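Local structure of adenylate cyclase-like protein (Chlamydia trachomatis, 4QO6) at residues A[41-44]-A[45-49]. The protein is a structural protein of the type III secretion system's inner-membrane ring, represented here by domains of its periplasmic region. Residues are numbered along the deposited sequence; the frame is centred on the assembly and turned at random.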
loop_
_atom_site.group_PDB
_atom_site.type_symbol
_atom_site.label_atom_id
_atom_site.label_comp_id
_atom_site.label_asym_id
_atom_site.label_seq_id
_atom_site.Cartn_x
_atom_site.Cartn_y
_atom_site.Cartn_z
ATOM N N HIS A 41 -12.760 7.931 -15.976
ATOM C CA HIS A 41 -11.415 7.346 -15.895
ATOM C C HIS A 41 -11.314 6.040 -16.712
ATOM O O HIS A 41 -12.270 5.208 -16.694
ATOM C CB HIS A 41 -11.112 6.949 -14.442
ATOM C CG HIS A 41 -11.145 8.103 -13.482
ATOM N ND1 HIS A 41 -10.013 8.753 -13.048
ATOM C CD2 HIS A 41 -12.187 8.745 -12.912
ATOM C CE1 HIS A 41 -10.357 9.741 -12.245
ATOM N NE2 HIS A 41 -11.676 9.747 -12.140
ATOM N N VAL A 42 -10.144 5.836 -17.323
ATOM C CA VAL A 42 -9.713 4.539 -17.845
ATOM C C VAL A 42 -8.369 4.179 -17.246
ATOM O O VAL A 42 -7.633 5.060 -16.756
ATOM C CB VAL A 42 -9.639 4.476 -19.407
ATOM C CG1 VAL A 42 -11.005 4.729 -20.030
ATOM C CG2 VAL A 42 -8.696 5.497 -19.928
ATOM N N ARG A 43 -8.060 2.873 -17.268
ATOM C CA ARG A 43 -6.738 2.330 -16.766
ATOM C C ARG A 43 -5.491 3.025 -17.394
ATOM O O ARG A 43 -4.578 3.400 -16.664
ATOM C CB ARG A 43 -6.694 0.816 -17.035
ATOM C CG ARG A 43 -5.436 0.092 -16.559
ATOM C CD ARG A 43 -5.494 -1.404 -16.750
ATOM N NE ARG A 43 -5.752 -1.719 -18.165
ATOM C CZ ARG A 43 -5.561 -2.903 -18.752
ATOM N NH1 ARG A 43 -5.065 -3.949 -18.082
ATOM N NH2 ARG A 43 -5.834 -3.021 -20.048
ATOM N N ASN A 44 -5.486 3.229 -18.739
ATOM C CA ASN A 44 -4.334 3.787 -19.470
ATOM C C ASN A 44 -4.631 4.302 -20.875
ATOM O O ASN A 44 -5.715 4.119 -21.379
ATOM C CB ASN A 44 -3.179 2.776 -19.519
ATOM C CG ASN A 44 -3.524 1.481 -20.256
ATOM O OD1 ASN A 44 -4.099 1.476 -21.339
ATOM N ND2 ASN A 44 -3.137 0.394 -19.681
ATOM N N SER A 45 -3.696 5.035 -21.482
ATOM C CA SER A 45 -3.895 5.541 -22.823
ATOM C C SER A 45 -4.249 4.441 -23.879
ATOM O O SER A 45 -4.820 4.761 -24.911
ATOM C CB SER A 45 -2.687 6.279 -23.286
ATOM O OG SER A 45 -1.547 5.458 -23.118
ATOM N N ILE A 46 -3.904 3.187 -23.656
ATOM C CA ILE A 46 -4.327 2.095 -24.602
ATOM C C ILE A 46 -5.832 1.917 -24.473
ATOM O O ILE A 46 -6.536 2.115 -25.456
ATOM C CB ILE A 46 -3.554 0.789 -24.399
ATOM C CG1 ILE A 46 -2.069 1.057 -24.617
ATOM C CG2 ILE A 46 -4.054 -0.347 -25.330
ATOM C CD1 ILE A 46 -1.181 -0.085 -24.186
ATOM N N ASP A 47 -6.357 1.693 -23.260
ATOM C CA ASP A 47 -7.786 1.689 -23.087
ATOM C C ASP A 47 -8.483 2.960 -23.613
ATOM O O ASP A 47 -9.580 2.899 -24.160
ATOM C CB ASP A 47 -8.177 1.399 -21.629
ATOM C CG ASP A 47 -7.635 0.054 -21.127
ATOM O OD1 ASP A 47 -7.122 -0.775 -21.933
ATOM O OD2 ASP A 47 -7.735 -0.221 -19.914
ATOM N N LYS A 48 -7.862 4.133 -23.464
ATOM C CA LYS A 48 -8.481 5.345 -23.899
ATOM C C LYS A 48 -8.665 5.322 -25.420
ATOM O O LYS A 48 -9.690 5.738 -25.948
ATOM C CB LYS A 48 -7.614 6.499 -23.486
ATOM C CG LYS A 48 -8.218 7.886 -23.671
ATOM C CD LYS A 48 -7.402 8.793 -22.732
ATOM C CE LYS A 48 -7.974 10.158 -22.542
ATOM N NZ LYS A 48 -8.101 10.771 -23.868
ATOM N N SER A 49 -7.646 4.870 -26.136
ATOM C CA SER A 49 -7.749 4.808 -27.587
ATOM C C SER A 49 -8.835 3.802 -28.040
ATOM O O SER A 49 -9.539 4.074 -28.992
ATOM C CB SER A 49 -6.392 4.455 -28.219
ATOM O OG SER A 49 -5.498 5.569 -28.078
HETATM O O HOH W 1 -10.045 1.184 -18.458
#
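Arg43 and Asp47 meet side-on, guanidinium and carboxylate nearly coplanar with only 24° between their planes. Two main bonds join them: Arg43 NE lies 3.0 Å from Asp47 OD2, approaching on the syn side but well out of the carboxylate plane, while Arg43 NH2 gives a straighter bond to the syn lone pair of Asp47 OD1 at 3.2 Å. The same NH2 also reaches OD2, weakly and at longer range. The arginine chain leaves with CG anti to the backbone N and then bends at chi3 (56°), which swings the NE and NH2 edge back onto the acid. A water bridges Asp47 OD2, to which it donates, and Arg43 N, from which it accepts, so the carboxylate is tied to the backbone as well as to the side chain.

Next to the salt bridge, Asn44 serves as N-cap of helix 45-56. Its CG sits between the backbone N and the carbonyl carbon (chi1 62°), turning OD1 back over the first turn, where it accepts from Asp47 N at 3.0 Å and, weakly, from Ile46 N. Asp47 is thus held at both ends, its amide by the cap and its acid by Arg43. The regular helical bonding begins here too, with Lys48 N reaching Asn44 O at 3.0 Å. This turn lies in the CdsD PD1 domain, where strand 41-42 passes into the helix of a beta-alpha-beta unit completed by strand 63-70.

Val42, buried, makes the apolar part of the contact. Its CG2 rests 3.9 Å from Lys48 CB, the two side chains crossing at about a right angle, and its CB faces Asp47 CB. The lysine chain then leads away to a salt bridge with Asp66 on strand 63-70.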